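Long-range contacts in isoprenyl transferase (Helicobacter pylori, PDB 2D2R), which probably catalyses the magnesium-dependent condensation of isopentenyl diphosphate with allylic pyrophosphates to build the long undecaprenyl pyrophosphate chain: residues R106-L111 against L178-L183; D100-F105 against R130-F135. All coordinates share one frame; numbering follows the deposited sequence.

Contact 1 of 2, residues R106-L111 against L178-L183; sequences RAIGDL and LDTRNL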
loop_
_atom_site.group_PDB
_atom_site.type_symbol
_atom_site.label_atom_id
_atom_site.label_comp_id
_atom_site.label_asym_id
_atom_site.label_seq_id
_atom_site.Cartn_x
_atom_site.Cartn_y
_atom_site.Cartn_z
ATOM N N ARG A 106 -20.218 -8.612 3.548
ATOM C CA ARG A 106 -19.183 -8.811 4.538
ATOM C C ARG A 106 -18.677 -7.465 5.033
ATOM O O ARG A 106 -18.559 -6.538 4.256
ATOM C CB ARG A 106 -18.048 -9.625 3.923
ATOM C CG ARG A 106 -17.113 -10.268 4.929
ATOM C CD ARG A 106 -16.518 -11.583 4.342
ATOM N NE ARG A 106 -15.217 -11.851 4.936
ATOM C CZ ARG A 106 -14.426 -12.867 4.602
ATOM N NH1 ARG A 106 -14.804 -13.739 3.677
ATOM N NH2 ARG A 106 -13.236 -12.989 5.179
ATOM N N ALA A 107 -18.463 -7.357 6.338
ATOM C CA ALA A 107 -17.914 -6.155 6.959
ATOM C C ALA A 107 -16.493 -6.455 7.441
ATOM O O ALA A 107 -16.223 -7.570 7.927
ATOM C CB ALA A 107 -18.755 -5.756 8.185
ATOM N N ILE A 108 -15.595 -5.467 7.296
ATOM C CA ILE A 108 -14.239 -5.569 7.794
ATOM C C ILE A 108 -13.956 -4.279 8.528
ATOM O O ILE A 108 -14.537 -3.231 8.244
ATOM C CB ILE A 108 -13.177 -5.828 6.658
ATOM C CG1 ILE A 108 -13.111 -4.688 5.643
ATOM C CG2 ILE A 108 -13.508 -7.151 5.966
ATOM C CD1 ILE A 108 -12.052 -4.933 4.523
ATOM N N GLY A 109 -13.096 -4.360 9.520
ATOM C CA GLY A 109 -12.796 -3.196 10.308
ATOM C C GLY A 109 -12.906 -3.656 11.735
ATOM O O GLY A 109 -13.184 -4.833 11.984
ATOM N N ASP A 110 -12.676 -2.745 12.662
ATOM C CA ASP A 110 -12.770 -3.030 14.080
ATOM C C ASP A 110 -14.242 -2.910 14.561
ATOM O O ASP A 110 -14.634 -1.850 15.065
ATOM C CB ASP A 110 -11.946 -2.003 14.821
ATOM C CG ASP A 110 -11.739 -2.350 16.268
ATOM O OD1 ASP A 110 -12.370 -3.312 16.793
ATOM O OD2 ASP A 110 -10.933 -1.622 16.882
ATOM N N LEU A 111 -15.010 -3.983 14.421
ATOM C CA LEU A 111 -16.420 -3.978 14.806
ATOM C C LEU A 111 -16.663 -3.913 16.316
ATOM O O LEU A 111 -17.767 -3.593 16.756
ATOM C CB LEU A 111 -17.106 -5.202 14.217
ATOM C CG LEU A 111 -16.702 -5.414 12.753
ATOM C CD1 LEU A 111 -17.633 -6.462 12.105
ATOM C CD2 LEU A 111 -16.764 -4.083 11.974
ATOM N N LEU A 178 -6.568 -12.198 8.883
ATOM C CA LEU A 178 -6.987 -10.821 8.545
ATOM C C LEU A 178 -8.496 -10.866 8.356
ATOM O O LEU A 178 -9.026 -11.933 8.113
ATOM C CB LEU A 178 -6.318 -10.374 7.237
ATOM C CG LEU A 178 -4.809 -10.090 7.490
ATOM C CD1 LEU A 178 -4.096 -9.860 6.208
ATOM C CD2 LEU A 178 -4.673 -8.841 8.391
ATOM N N ASP A 179 -9.171 -9.728 8.479
ATOM C CA ASP A 179 -10.655 -9.649 8.290
ATOM C C ASP A 179 -11.039 -10.187 6.911
ATOM O O ASP A 179 -12.142 -10.680 6.692
ATOM C CB ASP A 179 -11.117 -8.179 8.353
ATOM C CG ASP A 179 -10.895 -7.531 9.696
ATOM O OD1 ASP A 179 -11.198 -6.314 9.814
ATOM O OD2 ASP A 179 -10.424 -8.185 10.659
ATOM N N THR A 180 -10.122 -10.087 5.953
ATOM C CA THR A 180 -10.340 -10.503 4.560
ATOM C C THR A 180 -9.997 -11.967 4.279
ATOM O O THR A 180 -9.938 -12.373 3.129
ATOM C CB THR A 180 -9.436 -9.658 3.606
ATOM O OG1 THR A 180 -8.103 -9.713 4.126
ATOM C CG2 THR A 180 -9.858 -8.190 3.594
ATOM N N ARG A 181 -9.740 -12.754 5.297
ATOM C CA ARG A 181 -9.374 -14.137 5.042
ATOM C C ARG A 181 -10.336 -14.785 4.021
ATOM O O ARG A 181 -11.558 -14.498 4.007
ATOM C CB ARG A 181 -9.374 -14.904 6.364
ATOM C CG ARG A 181 -10.725 -15.014 7.019
ATOM C CD ARG A 181 -10.504 -15.564 8.411
ATOM N NE ARG A 181 -10.356 -17.029 8.423
ATOM C CZ ARG A 181 -11.382 -17.893 8.323
ATOM N NH1 ARG A 181 -12.637 -17.458 8.199
ATOM N NH2 ARG A 181 -11.156 -19.205 8.354
ATOM N N ASN A 182 -9.786 -15.614 3.144
ATOM C CA ASN A 182 -10.605 -16.301 2.147
ATOM C C ASN A 182 -11.096 -15.428 0.992
ATOM O O ASN A 182 -11.752 -15.929 0.081
ATOM C CB ASN A 182 -11.815 -16.981 2.818
ATOM C CG ASN A 182 -11.415 -17.911 3.950
ATOM O OD1 ASN A 182 -10.441 -18.668 3.852
ATOM N ND2 ASN A 182 -12.172 -17.862 5.028
ATOM N N LEU A 183 -10.818 -14.123 1.004
ATOM C CA LEU A 183 -11.217 -13.329 -0.150
ATOM C C LEU A 183 -9.960 -13.354 -1.032
ATOM O O LEU A 183 -8.864 -13.606 -0.540
ATOM C CB LEU A 183 -11.539 -11.890 0.240
ATOM C CG LEU A 183 -12.686 -11.700 1.247
ATOM C CD1 LEU A 183 -12.780 -10.208 1.621
ATOM C CD2 LEU A 183 -14.008 -12.217 0.634
#
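This contact joins the end of strand 104-108, outermost in the chain's parallel sheet of the cis-prenyltransferase fold, and the turn after it to the loop before strand 188-191. The loop makes a type I turn over 178-181 and a type II turn over 180-183.

Hydrogen bonds come first. The Arg-106 chain runs out extended, its CG anti to the backbone N (chi1 -162°). NH2 is gripped twice at the guanidinium edge. Arg-106 NH2 donates to Arg-181 O at 2.5 Å, on a carbonyl lone pair, and to Asp-179 O at 3.0 Å, where it sits above the carbonyl plane. Two acceptors lying in its plane should help to hold the guanidinium in this orientation. In the third bond, Gly-109 N donates to Asp-179 OD1, meeting it from above the carboxylate plane. OD1 also takes a salt bridge from Arg-151, which probably favours the charged form of the acid.

Van der Waals contacts lie beside them. Ile-108 crosses Asp-179 obliquely, with Ile-108 CG2 3.5 Å from Asp-179 CB. Ile-108 CD1 reaches Thr-180 CG2, while Thr-180 OG1 bonds to Gln-205. Leu-183 meets Arg-106 tip to tip and covers one guanidinium face near its rim, with Leu-183 CD2 3.5 Å from Arg-106 NH1.

Contact 2 of 2, residues D100-F105 against R130-F135; sequences DNNIRF and RHFKDF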
loop_
_atom_site.group_PDB
_atom_site.type_symbol
_atom_site.label_atom_id
_atom_site.label_comp_id
_atom_site.label_asym_id
_atom_site.label_seq_id
_atom_site.Cartn_x
_atom_site.Cartn_y
_atom_site.Cartn_z
ATOM N N ASP A 100 -31.912 -9.305 -3.505
ATOM C CA ASP A 100 -32.415 -9.145 -4.852
ATOM C C ASP A 100 -31.412 -9.248 -5.987
ATOM O O ASP A 100 -31.804 -9.529 -7.125
ATOM C CB ASP A 100 -33.168 -7.831 -4.966
ATOM C CG ASP A 100 -34.561 -7.904 -4.354
ATOM O OD1 ASP A 100 -34.694 -8.325 -3.182
ATOM O OD2 ASP A 100 -35.526 -7.539 -5.053
ATOM N N ASN A 101 -30.125 -9.028 -5.707
ATOM C CA ASN A 101 -29.132 -9.125 -6.769
ATOM C C ASN A 101 -28.145 -10.241 -6.508
ATOM O O ASN A 101 -27.144 -10.350 -7.200
ATOM C CB ASN A 101 -28.377 -7.815 -6.907
ATOM C CG ASN A 101 -29.293 -6.644 -7.133
ATOM O OD1 ASN A 101 -29.447 -6.176 -8.254
ATOM N ND2 ASN A 101 -29.916 -6.166 -6.066
ATOM N N ASN A 102 -28.428 -11.074 -5.517
ATOM C CA ASN A 102 -27.522 -12.171 -5.189
ATOM C C ASN A 102 -26.126 -11.609 -4.886
ATOM O O ASN A 102 -25.177 -11.811 -5.653
ATOM C CB ASN A 102 -27.433 -13.158 -6.356
ATOM C CG ASN A 102 -28.566 -14.167 -6.365
ATOM O OD1 ASN A 102 -28.554 -15.113 -7.170
ATOM N ND2 ASN A 102 -29.545 -13.987 -5.468
ATOM N N ILE A 103 -26.030 -10.905 -3.758
ATOM C CA ILE A 103 -24.796 -10.273 -3.315
ATOM C C ILE A 103 -24.503 -10.599 -1.859
ATOM O O ILE A 103 -25.229 -10.200 -0.961
ATOM C CB ILE A 103 -24.880 -8.727 -3.468
ATOM C CG1 ILE A 103 -25.017 -8.371 -4.946
ATOM C CG2 ILE A 103 -23.650 -8.039 -2.784
ATOM C CD1 ILE A 103 -24.821 -6.891 -5.265
ATOM N N ARG A 104 -23.426 -11.332 -1.621
ATOM C CA ARG A 104 -23.055 -11.671 -0.252
ATOM C C ARG A 104 -22.493 -10.441 0.470
ATOM O O ARG A 104 -21.760 -9.669 -0.138
ATOM C CB ARG A 104 -22.017 -12.766 -0.259
ATOM C CG ARG A 104 -21.620 -13.143 1.103
ATOM C CD ARG A 104 -20.756 -14.353 1.103
ATOM N NE ARG A 104 -20.504 -14.690 2.485
ATOM C CZ ARG A 104 -19.760 -15.712 2.888
ATOM N NH1 ARG A 104 -19.167 -16.527 1.995
ATOM N NH2 ARG A 104 -19.635 -15.928 4.190
ATOM N N PHE A 105 -22.812 -10.277 1.761
ATOM C CA PHE A 105 -22.337 -9.131 2.506
ATOM C C PHE A 105 -21.263 -9.423 3.535
ATOM O O PHE A 105 -21.353 -10.356 4.307
ATOM C CB PHE A 105 -23.507 -8.428 3.200
ATOM C CG PHE A 105 -23.085 -7.340 4.153
ATOM C CD1 PHE A 105 -22.588 -6.118 3.675
ATOM C CD2 PHE A 105 -23.161 -7.542 5.527
ATOM C CE1 PHE A 105 -22.182 -5.127 4.559
ATOM C CE2 PHE A 105 -22.754 -6.555 6.425
ATOM C CZ PHE A 105 -22.263 -5.342 5.933
ATOM N N ARG A 130 -24.696 -15.021 3.571
ATOM C CA ARG A 130 -23.589 -15.977 3.476
ATOM C C ARG A 130 -23.849 -17.071 2.481
ATOM O O ARG A 130 -23.016 -17.939 2.296
ATOM C CB ARG A 130 -23.334 -16.655 4.817
ATOM C CG ARG A 130 -24.449 -17.628 5.196
ATOM C CD ARG A 130 -23.963 -18.754 6.092
ATOM N NE ARG A 130 -23.513 -18.281 7.396
ATOM C CZ ARG A 130 -24.324 -17.954 8.399
ATOM N NH1 ARG A 130 -25.642 -18.052 8.242
ATOM N NH2 ARG A 130 -23.816 -17.532 9.561
ATOM N N HIS A 131 -25.014 -17.035 1.859
ATOM C CA HIS A 131 -25.417 -18.047 0.914
ATOM C C HIS A 131 -24.923 -17.818 -0.475
ATOM O O HIS A 131 -24.672 -18.769 -1.224
ATOM C CB HIS A 131 -26.935 -18.135 0.883
ATOM C CG HIS A 131 -27.517 -18.719 2.127
ATOM N ND1 HIS A 131 -27.070 -19.912 2.661
ATOM C CD2 HIS A 131 -28.537 -18.308 2.916
ATOM C CE1 HIS A 131 -27.797 -20.214 3.722
ATOM N NE2 HIS A 131 -28.694 -19.258 3.898
ATOM N N PHE A 132 -24.802 -16.553 -0.834
ATOM C CA PHE A 132 -24.344 -16.214 -2.162
ATOM C C PHE A 132 -22.828 -16.431 -2.246
ATOM O O PHE A 132 -22.076 -15.972 -1.386
ATOM C CB PHE A 132 -24.780 -14.784 -2.459
ATOM C CG PHE A 132 -26.240 -14.536 -2.164
ATOM C CD1 PHE A 132 -27.102 -15.605 -1.870
ATOM C CD2 PHE A 132 -26.759 -13.251 -2.166
ATOM C CE1 PHE A 132 -28.449 -15.395 -1.578
ATOM C CE2 PHE A 132 -28.108 -13.027 -1.878
ATOM C CZ PHE A 132 -28.953 -14.104 -1.583
ATOM N N LYS A 133 -22.381 -17.168 -3.261
ATOM C CA LYS A 133 -20.960 -17.454 -3.401
ATOM C C LYS A 133 -20.278 -16.869 -4.639
ATOM O O LYS A 133 -19.055 -16.854 -4.716
ATOM C CB LYS A 133 -20.736 -18.963 -3.331
ATOM C CG LYS A 133 -21.859 -19.785 -3.937
ATOM C CD LYS A 133 -21.782 -21.218 -3.429
ATOM C CE LYS A 133 -22.951 -22.066 -3.901
ATOM N NZ LYS A 133 -24.275 -21.478 -3.512
ATOM N N ASP A 134 -21.049 -16.352 -5.588
ATOM C CA ASP A 134 -20.431 -15.778 -6.775
ATOM C C ASP A 134 -19.795 -14.395 -6.561
ATOM O O ASP A 134 -18.597 -14.232 -6.795
ATOM C CB ASP A 134 -21.442 -15.723 -7.913
ATOM C CG ASP A 134 -21.999 -17.103 -8.261
ATOM O OD1 ASP A 134 -21.182 -18.047 -8.444
ATOM O OD2 ASP A 134 -23.247 -17.238 -8.343
ATOM N N PHE A 135 -20.583 -13.426 -6.089
ATOM C CA PHE A 135 -20.116 -12.057 -5.865
ATOM C C PHE A 135 -20.261 -11.638 -4.412
ATOM O O PHE A 135 -21.287 -11.926 -3.784
ATOM C CB PHE A 135 -20.920 -11.087 -6.761
ATOM C CG PHE A 135 -20.646 -9.611 -6.526
ATOM C CD1 PHE A 135 -19.474 -9.012 -6.995
ATOM C CD2 PHE A 135 -21.608 -8.800 -5.911
ATOM C CE1 PHE A 135 -19.262 -7.620 -6.864
ATOM C CE2 PHE A 135 -21.423 -7.421 -5.772
ATOM C CZ PHE A 135 -20.238 -6.825 -6.255
#
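Arg-104 N is the best-held polar atom here, gripped by one hydrogen bond across the two segments. Arg-104 N donates to Phe-135 O at 3.1 Å. The bond is nearly straight, 164° at the hydrogen, and the nitrogen lies in the carbonyl plane.

On one side of this bond the Phe-132 ring packs against the backbone of 102-103. Its CG is anti to the carbonyl carbon (chi1 -50°), which brings the ring edge to the chain. Phe-132 CD2 is only 2.9 Å from Ile-103 N, a tight fit near the ring plane. Asn-102 ND2 lies over one face, toward the rim, 3.9 Å from Phe-132 CZ. The amide is turned 45° from the ring.

The segments belong to a beta-alpha-beta crossover. Strand 104-108 leads through helix 116-129 to its parallel neighbour 136-140, and this contact joins the chain where it enters the two strands. A backbone bond between Arg-104 and Gln-137 continues the pairing.

Ile-103 and Phe-135 run alongside one another in the same direction. Ile-103 CD1 meets the ring edge at Phe-135 CE2, 3.5 Å away. Ala-56 of helix 37-56 touches both side chains.

Arg-104 is fully extended and runs along the 130-132 backbone. Arg-104 CD is 3.2 Å from Phe-132 O, a buried carbonyl with no hydrogen-bond partner in the model. One guanidinium face lies over Arg-130, with Arg-104 NE 3.5 Å from Arg-130 CA. The two like charges stay apart: Arg-104 NH2 is 5.6 Å from Arg-130 NE.

How the contacts relate
Both contacts use strand 104-108. Contact 2 sits at its start and contact 1 at its end, with centres about 16 Å apart. Along the chain the order is 100-105, 106-111, 130-135, 178-183, so the two contacts interleave. Contact 2 is the more local: it lies at the base of the crossover through helix 116-129 to strand 136-140. Contact 1 reaches further, past helices 145-158 and 171-175, to the loop that leads into strand 188-191. Together they tie the outermost strand of this chain's parallel sheet to its neighbour at one end and to a distant loop at the other. Both lie away from the probable substrate and magnesium sites, and neither touches the other subunit.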